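Local coordinates for protein beta-glucuronidase (uncultured Clostridium sp., PDB 6U7J) that hydrolyses beta-D-glucuronides as a glycoside hydrolase family 2 enzyme of the gut microbiome, probably releasing free estrogens from their glucuronide conjugates, at residues B[210-216]-B[248-254]; B[263-267]-B[278-282]. All coordinates share one frame. Residue numbers count along the deposited sequence, not the author numbering.

Interaction 1 (B[210-216]-B[248-254])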
ATOM      1  N   LYS B 210      55.274 -12.386  -2.805  1.00 67.83           N
ATOM      2  CA  LYS B 210      54.492 -13.437  -2.174  1.00 69.74           C
ATOM      3  C   LYS B 210      54.611 -13.461  -0.652  1.00 66.47           C
ATOM      4  O   LYS B 210      53.913 -14.258  -0.003  1.00 65.19           O
ATOM      5  CB  LYS B 210      54.840 -14.818  -2.774  1.00 70.12           C
ATOM      6  CG  LYS B 210      53.861 -15.966  -2.374  1.00 70.59           C
ATOM      7  CD  LYS B 210      52.372 -15.633  -2.712  1.00 72.79           C
ATOM      8  CE  LYS B 210      51.384 -15.912  -1.558  1.00 69.46           C
ATOM      9  NZ  LYS B 210      51.249 -14.750  -0.634  1.00 67.45           N
ATOM     10  N   ASP B 211      55.431 -12.618  -0.049  1.00 67.02           N
ATOM     11  CA  ASP B 211      55.584 -12.633   1.397  1.00 63.43           C
ATOM     12  C   ASP B 211      54.929 -11.413   2.032  1.00 59.50           C
ATOM     13  O   ASP B 211      54.890 -10.328   1.446  1.00 63.43           O
ATOM     14  CB  ASP B 211      57.056 -12.689   1.795  1.00 63.80           C
ATOM     15  CG  ASP B 211      57.789 -13.822   1.131  1.00 64.51           C
ATOM     16  OD1 ASP B 211      58.965 -13.617   0.767  1.00 68.54           O
ATOM     17  OD2 ASP B 211      57.188 -14.907   0.964  1.00 65.66           O
ATOM     18  N   GLY B 212      54.433 -11.604   3.247  1.00 56.40           N
ATOM     19  CA  GLY B 212      53.874 -10.519   4.034  1.00 54.14           C
ATOM     20  C   GLY B 212      54.842 -10.064   5.112  1.00 54.07           C
ATOM     21  O   GLY B 212      55.548 -10.878   5.709  1.00 56.27           O
ATOM     22  N   MET B 213      54.878  -8.753   5.341  1.00 52.76           N
ATOM     23  CA  MET B 213      55.648  -8.153   6.428  1.00 56.20           C
ATOM     24  C   MET B 213      54.662  -7.559   7.435  1.00 55.63           C
ATOM     25  O   MET B 213      54.089  -6.490   7.198  1.00 55.26           O
ATOM     26  CB  MET B 213      56.610  -7.084   5.906  1.00 57.93           C
ATOM     27  CG  MET B 213      57.989  -7.578   5.429  1.00 62.32           C
ATOM     28  SD  MET B 213      58.848  -8.815   6.451  1.00 78.25           S
ATOM     29  CE  MET B 213      58.757  -8.086   8.081  1.00 58.28           C
ATOM     30  N   VAL B 214      54.477  -8.239   8.563  1.00 55.43           N
ATOM     31  CA  VAL B 214      53.573  -7.773   9.609  1.00 49.02           C
ATOM     32  C   VAL B 214      54.369  -6.913  10.585  1.00 50.30           C
ATOM     33  O   VAL B 214      55.208  -7.422  11.334  1.00 50.31           O
ATOM     34  CB  VAL B 214      52.892  -8.938  10.333  1.00 47.14           C
ATOM     35  CG1 VAL B 214      51.975  -8.402  11.434  1.00 41.10           C
ATOM     36  CG2 VAL B 214      52.115  -9.780   9.356  1.00 47.72           C
ATOM     37  N   HIS B 215      54.113  -5.608  10.566  1.00 45.06           N
ATOM     38  CA  HIS B 215      54.654  -4.680  11.550  1.00 48.99           C
ATOM     39  C   HIS B 215      53.635  -4.532  12.671  1.00 49.14           C
ATOM     40  O   HIS B 215      52.492  -4.134  12.416  1.00 50.24           O
ATOM     41  CB  HIS B 215      54.937  -3.307  10.935  1.00 50.05           C
ATOM     42  CG  HIS B 215      55.842  -3.335   9.744  1.00 59.09           C
ATOM     43  ND1 HIS B 215      55.589  -4.107   8.630  1.00 60.14           N
ATOM     44  CD2 HIS B 215      56.989  -2.662   9.484  1.00 61.24           C
ATOM     45  CE1 HIS B 215      56.550  -3.921   7.741  1.00 63.69           C
ATOM     46  NE2 HIS B 215      57.409  -3.047   8.233  1.00 62.09           N
ATOM     47  N   TYR B 216      54.035  -4.835  13.903  1.00 47.80           N
ATOM     48  CA  TYR B 216      53.132  -4.687  15.035  1.00 45.71           C
ATOM     49  C   TYR B 216      53.804  -3.898  16.145  1.00 49.58           C
ATOM     50  O   TYR B 216      55.030  -3.842  16.242  1.00 50.65           O
ATOM     51  CB  TYR B 216      52.652  -6.046  15.563  1.00 45.50           C
ATOM     52  CG  TYR B 216      53.690  -6.855  16.302  1.00 47.39           C
ATOM     53  CD1 TYR B 216      53.980  -6.603  17.640  1.00 49.77           C
ATOM     54  CD2 TYR B 216      54.359  -7.895  15.672  1.00 48.31           C
ATOM     55  CE1 TYR B 216      54.932  -7.347  18.317  1.00 49.04           C
ATOM     56  CE2 TYR B 216      55.304  -8.650  16.343  1.00 47.22           C
ATOM     57  CZ  TYR B 216      55.585  -8.372  17.662  1.00 48.08           C
ATOM     58  OH  TYR B 216      56.525  -9.117  18.327  1.00 47.95           O
ATOM     59  N   MET B 248      58.772  -6.565  13.515  1.00 52.27           N
ATOM     60  CA  MET B 248      58.502  -6.617  12.085  1.00 53.15           C
ATOM     61  C   MET B 248      58.839  -8.045  11.664  1.00 55.96           C
ATOM     62  O   MET B 248      60.018  -8.395  11.571  1.00 59.79           O
ATOM     63  CB  MET B 248      59.353  -5.584  11.358  1.00 56.06           C
ATOM     64  CG  MET B 248      58.989  -5.302   9.926  1.00 62.65           C
ATOM     65  SD  MET B 248      60.219  -4.229   9.139  1.00 85.95           S
ATOM     66  CE  MET B 248      61.104  -5.385   8.083  1.00 63.70           C
ATOM     67  N   VAL B 249      57.821  -8.883  11.456  1.00 51.71           N
ATOM     68  CA  VAL B 249      58.059 -10.301  11.207  1.00 53.02           C
ATOM     69  C   VAL B 249      57.435 -10.720   9.883  1.00 57.42           C
ATOM     70  O   VAL B 249      56.516 -10.083   9.354  1.00 58.68           O
ATOM     71  CB  VAL B 249      57.544 -11.200  12.348  1.00 53.49           C
ATOM     72  CG1 VAL B 249      58.146 -10.763  13.688  1.00 55.74           C
ATOM     73  CG2 VAL B 249      56.039 -11.176  12.401  1.00 54.30           C
ATOM     74  N   LEU B 250      57.939 -11.840   9.371  1.00 60.39           N
ATOM     75  CA  LEU B 250      57.690 -12.319   8.020  1.00 54.32           C
ATOM     76  C   LEU B 250      56.574 -13.357   8.005  1.00 57.65           C
ATOM     77  O   LEU B 250      56.500 -14.222   8.882  1.00 55.15           O
ATOM     78  CB  LEU B 250      58.968 -12.939   7.446  1.00 56.18           C
ATOM     79  CG  LEU B 250      59.091 -13.331   5.974  1.00 63.14           C
ATOM     80  CD1 LEU B 250      58.552 -12.241   5.060  1.00 59.07           C
ATOM     81  CD2 LEU B 250      60.554 -13.642   5.653  1.00 69.28           C
ATOM     82  N   VAL B 251      55.711 -13.267   6.998  1.00 53.90           N
ATOM     83  CA  VAL B 251      54.668 -14.253   6.748  1.00 54.07           C
ATOM     84  C   VAL B 251      54.853 -14.692   5.303  1.00 58.41           C
ATOM     85  O   VAL B 251      54.387 -14.018   4.375  1.00 56.83           O
ATOM     86  CB  VAL B 251      53.261 -13.693   6.990  1.00 57.25           C
ATOM     87  CG1 VAL B 251      52.225 -14.811   6.985  1.00 51.99           C
ATOM     88  CG2 VAL B 251      53.220 -12.935   8.304  1.00 50.44           C
ATOM     89  N   LYS B 252      55.557 -15.799   5.100  1.00 60.88           N
ATOM     90  CA  LYS B 252      55.864 -16.232   3.747  1.00 61.74           C
ATOM     91  C   LYS B 252      54.642 -16.901   3.131  1.00 57.30           C
ATOM     92  O   LYS B 252      53.865 -17.572   3.815  1.00 59.82           O
ATOM     93  CB  LYS B 252      57.068 -17.179   3.739  1.00 62.16           C
ATOM     94  CG  LYS B 252      58.432 -16.464   3.687  1.00 66.71           C
ATOM     95  CD  LYS B 252      59.222 -16.803   2.415  1.00 70.78           C
ATOM     96  CE  LYS B 252      60.446 -15.892   2.235  1.00 70.26           C
ATOM     97  NZ  LYS B 252      61.723 -16.463   2.774  1.00 70.18           N
ATOM     98  N   ASP B 253      54.471 -16.699   1.828  1.00 60.91           N
ATOM     99  CA  ASP B 253      53.309 -17.217   1.106  1.00 62.15           C
ATOM    100  C   ASP B 253      52.011 -16.778   1.788  1.00 57.44           C
ATOM    101  O   ASP B 253      51.093 -17.571   2.011  1.00 55.99           O
ATOM    102  CB  ASP B 253      53.384 -18.743   0.968  1.00 58.29           C
ATOM    103  CG  ASP B 253      54.628 -19.205   0.199  1.00 64.50           C
ATOM    104  OD1 ASP B 253      55.161 -20.293   0.519  1.00 59.25           O
ATOM    105  OD2 ASP B 253      55.075 -18.481  -0.721  1.00 63.17           O
ATOM    106  N   ALA B 254      51.949 -15.485   2.116  1.00 57.72           N
ATOM    107  CA  ALA B 254      50.850 -14.929   2.902  1.00 57.14           C
ATOM    108  C   ALA B 254      49.532 -14.978   2.135  1.00 50.93           C
ATOM    109  O   ALA B 254      49.446 -14.500   1.000  1.00 53.59           O
ATOM    110  CB  ALA B 254      51.165 -13.485   3.292  1.00 52.23           C
TER
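Backbone pairing defines this contact. Strand 211-216 runs antiparallel to strand 248-251, with 154° between their directions and 4.6 Å between the axes at closest approach. Two hydrogen-bonded pairs carry it: G212 N to V251 O and V251 N to G212 O, both 2.7 Å, then V214 N to V249 O at 2.9 Å and V249 N to V214 O at 3.0 Å. The non-hydrogen-bonded pairs M213-L250 and H215-M248 alternate with them, and M248 CA lies 3.5 Å from V214 O in a CA-H...O contact.

Polar contacts continue past the ladder, where D253 adopts positive phi (54°) and the chain turns. A254 N donates to K210 O (3.1 Å), K210 NZ reaches A254 O at a very short 2.4 Å, and D253 N makes a weak bond to D211 OD2 (3.4 Å).

Side chains separate onto two faces. On the M213-H215 face, M213 CE touches M248 CG (3.3 Å) and M213 SD touches L250 CD1 (3.7 Å). M248 CG also sits 3.4 Å from the H215 ring centroid, 17° off the normal, a CH-pi contact. The H215 ring is held by ND1 donating to M213 O (3.2 Å). On the other face V214 CG2 meets V251 CG2 (3.5 Å), and with V249 these valines reach I231, A240 and V239 of the facing strands. G212 belongs to this face too; an ideal CB there would come within 3.2 Å of A254 CB.

One exposed face and one buried against a second sheet is the signature of a beta-sandwich, here the immunoglobulin-like domain of family 2 glycoside hydrolases.

Interaction 2 (B[263-267]-B[278-282])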
ATOM      1  N   TYR B 263      40.761 -13.257   4.296  1.00 39.35           N
ATOM      2  CA  TYR B 263      41.612 -14.107   5.122  1.00 42.43           C
ATOM      3  C   TYR B 263      42.075 -13.290   6.321  1.00 38.08           C
ATOM      4  O   TYR B 263      42.489 -12.136   6.166  1.00 38.34           O
ATOM      5  CB  TYR B 263      42.821 -14.647   4.336  1.00 41.33           C
ATOM      6  CG  TYR B 263      43.508 -15.811   5.016  1.00 45.54           C
ATOM      7  CD1 TYR B 263      44.498 -15.599   5.974  1.00 45.40           C
ATOM      8  CD2 TYR B 263      43.157 -17.122   4.716  1.00 46.78           C
ATOM      9  CE1 TYR B 263      45.129 -16.666   6.606  1.00 49.47           C
ATOM     10  CE2 TYR B 263      43.773 -18.190   5.340  1.00 49.83           C
ATOM     11  CZ  TYR B 263      44.763 -17.957   6.282  1.00 52.21           C
ATOM     12  OH  TYR B 263      45.374 -19.019   6.905  1.00 52.76           O
ATOM     13  N   LEU B 264      42.004 -13.869   7.515  1.00 36.76           N
ATOM     14  CA  LEU B 264      42.387 -13.139   8.720  1.00 40.19           C
ATOM     15  C   LEU B 264      43.400 -13.944   9.512  1.00 40.69           C
ATOM     16  O   LEU B 264      43.094 -15.050   9.967  1.00 42.78           O
ATOM     17  CB  LEU B 264      41.170 -12.818   9.595  1.00 38.58           C
ATOM     18  CG  LEU B 264      40.111 -11.933   8.929  1.00 40.74           C
ATOM     19  CD1 LEU B 264      38.874 -11.782   9.824  1.00 37.14           C
ATOM     20  CD2 LEU B 264      40.714 -10.577   8.572  1.00 36.04           C
ATOM     21  N   TYR B 265      44.598 -13.389   9.677  1.00 38.91           N
ATOM     22  CA  TYR B 265      45.536 -13.910  10.659  1.00 44.28           C
ATOM     23  C   TYR B 265      45.143 -13.412  12.046  1.00 43.61           C
ATOM     24  O   TYR B 265      44.298 -12.532  12.198  1.00 43.21           O
ATOM     25  CB  TYR B 265      46.969 -13.488  10.324  1.00 40.13           C
ATOM     26  CG  TYR B 265      47.501 -14.121   9.064  1.00 44.51           C
ATOM     27  CD1 TYR B 265      47.245 -13.552   7.820  1.00 43.55           C
ATOM     28  CD2 TYR B 265      48.254 -15.297   9.108  1.00 46.05           C
ATOM     29  CE1 TYR B 265      47.721 -14.133   6.654  1.00 43.82           C
ATOM     30  CE2 TYR B 265      48.730 -15.888   7.939  1.00 43.34           C
ATOM     31  CZ  TYR B 265      48.462 -15.291   6.716  1.00 43.68           C
ATOM     32  OH  TYR B 265      48.923 -15.849   5.542  1.00 44.48           O
ATOM     33  N   LYS B 266      45.761 -13.984  13.075  1.00 46.39           N
ATOM     34  CA  LYS B 266      45.530 -13.535  14.441  1.00 44.10           C
ATOM     35  C   LYS B 266      46.861 -13.179  15.081  1.00 43.11           C
ATOM     36  O   LYS B 266      47.796 -13.986  15.059  1.00 45.50           O
ATOM     37  CB  LYS B 266      44.798 -14.598  15.271  1.00 47.15           C
ATOM     38  CG  LYS B 266      43.587 -15.213  14.585  1.00 52.81           C
ATOM     39  CD  LYS B 266      43.748 -16.723  14.496  1.00 55.86           C
ATOM     40  CE  LYS B 266      42.616 -17.383  13.728  1.00 58.80           C
ATOM     41  NZ  LYS B 266      42.044 -16.489  12.663  1.00 61.28           N
ATOM     42  N   LEU B 267      46.950 -11.959  15.613  1.00 42.89           N
ATOM     43  CA  LEU B 267      48.039 -11.560  16.503  1.00 42.53           C
ATOM     44  C   LEU B 267      47.689 -12.064  17.898  1.00 41.37           C
ATOM     45  O   LEU B 267      46.820 -11.509  18.570  1.00 40.87           O
ATOM     46  CB  LEU B 267      48.237 -10.048  16.480  1.00 38.64           C
ATOM     47  CG  LEU B 267      49.602  -9.547  16.988  1.00 46.22           C
ATOM     48  CD1 LEU B 267      50.749 -10.147  16.169  1.00 41.69           C
ATOM     49  CD2 LEU B 267      49.703  -8.017  16.998  1.00 38.98           C
ATOM     50  N   LEU B 278      44.108 -10.609  18.454  1.00 41.06           N
ATOM     51  CA  LEU B 278      43.585  -9.624  17.515  1.00 39.24           C
ATOM     52  C   LEU B 278      43.559 -10.197  16.106  1.00 40.44           C
ATOM     53  O   LEU B 278      44.628 -10.527  15.566  1.00 37.75           O
ATOM     54  CB  LEU B 278      44.441  -8.358  17.552  1.00 39.48           C
ATOM     55  CG  LEU B 278      44.041  -7.260  16.569  1.00 41.27           C
ATOM     56  CD1 LEU B 278      42.793  -6.512  17.060  1.00 39.13           C
ATOM     57  CD2 LEU B 278      45.189  -6.300  16.365  1.00 38.12           C
ATOM     58  N   PRO B 279      42.390 -10.337  15.470  1.00 40.52           N
ATOM     59  CA  PRO B 279      42.373 -10.664  14.038  1.00 37.81           C
ATOM     60  C   PRO B 279      42.890  -9.491  13.224  1.00 36.93           C
ATOM     61  O   PRO B 279      42.764  -8.334  13.621  1.00 35.43           O
ATOM     62  CB  PRO B 279      40.892 -10.932  13.740  1.00 36.46           C
ATOM     63  CG  PRO B 279      40.212 -11.037  15.111  1.00 40.07           C
ATOM     64  CD  PRO B 279      41.036 -10.221  16.037  1.00 39.18           C
ATOM     65  N   PHE B 280      43.506  -9.798  12.085  1.00 37.65           N
ATOM     66  CA  PHE B 280      43.928  -8.746  11.167  1.00 37.16           C
ATOM     67  C   PHE B 280      44.086  -9.347   9.779  1.00 38.57           C
ATOM     68  O   PHE B 280      44.077 -10.571   9.602  1.00 42.75           O
ATOM     69  CB  PHE B 280      45.217  -8.051  11.639  1.00 37.47           C
ATOM     70  CG  PHE B 280      46.468  -8.883  11.476  1.00 39.54           C
ATOM     71  CD1 PHE B 280      46.859  -9.779  12.464  1.00 36.80           C
ATOM     72  CD2 PHE B 280      47.265  -8.746  10.345  1.00 38.02           C
ATOM     73  CE1 PHE B 280      48.017 -10.547  12.321  1.00 43.92           C
ATOM     74  CE2 PHE B 280      48.431  -9.517  10.190  1.00 39.92           C
ATOM     75  CZ  PHE B 280      48.806 -10.418  11.180  1.00 39.99           C
ATOM     76  N   GLY B 281      44.200  -8.471   8.788  1.00 37.09           N
ATOM     77  CA  GLY B 281      44.297  -8.901   7.408  1.00 36.46           C
ATOM     78  C   GLY B 281      45.481  -8.267   6.713  1.00 38.69           C
ATOM     79  O   GLY B 281      45.828  -7.112   6.959  1.00 39.75           O
ATOM     80  N   ILE B 282      46.095  -9.036   5.820  1.00 38.77           N
ATOM     81  CA  ILE B 282      47.207  -8.541   5.017  1.00 41.23           C
ATOM     82  C   ILE B 282      46.670  -8.149   3.652  1.00 39.16           C
ATOM     83  O   ILE B 282      46.164  -9.000   2.905  1.00 41.30           O
ATOM     84  CB  ILE B 282      48.329  -9.584   4.888  1.00 43.51           C
ATOM     85  CG1 ILE B 282      48.795 -10.041   6.278  1.00 42.69           C
ATOM     86  CG2 ILE B 282      49.478  -9.004   4.056  1.00 40.38           C
ATOM     87  CD1 ILE B 282      49.703 -11.260   6.257  1.00 44.30           C
TER
HETATM   88  O   HOH W   1      45.222 -11.631   5.409  1.00 38.70           O
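Y263 enters through water: its O accepts a hydrogen bond from a water (2.9 Å) that in turn accepts one from I282 N (2.8 Å), bridging the two segments where direct pairing has ceased. L264 follows with a CA-H...O contact, its CA 3.2 Å from F280 O. At Y265 the ladder begins, F280 N donating to Y265 O at 2.8 Å while the return bond from Y265 N to F280 O, 2.9 Å long but bent to 120°, is weak. Y265 CB lies 4.0 Å from the F280 ring centroid, 28° off its normal, a CH-pi contact over the face; farther out, Y265 CE1 packs on I282 CD1 (3.5 Å), and the hydroxyl bonds to Q255 N. These strands form a beta hairpin at the edge of a four-stranded antiparallel sheet, within the immunoglobulin-like beta-sandwich of family 2 glycoside hydrolases. K266 pairs with P279 without hydrogen bonds, as a proline lacking an N-H permits; K266 CA approaches L278 O to 3.3 Å. L267 closes a regular pair with L278, L267 N to L278 O 2.7 Å and L278 N to L267 O 2.9 Å, and L267 CB touches F280 CE1 (4.2 Å) on the face turned to I201 and V203.

Interaction 1 comes first along the chain, and interaction 2 opens after it closes, strand 246-251 being followed directly by strand 265-271. They lie in different sheets: interaction 1 in the three-stranded 198-208/211-220/246-251, interaction 2 in the four-stranded 238-242/227-232/265-271/274-280. Their centres are 11 Å apart, and side chains meet across the gap: V214 CG1 is 3.8 Å from F280 CZ, Y216 CB 3.8 Å from L267 CD2, and V251 CG1 3.7 Å from Y265 OH. The two ladders thus supply opposing layers of one hydrophobic core in the sandwich domain, which comes ahead of the TIM barrel in the chain.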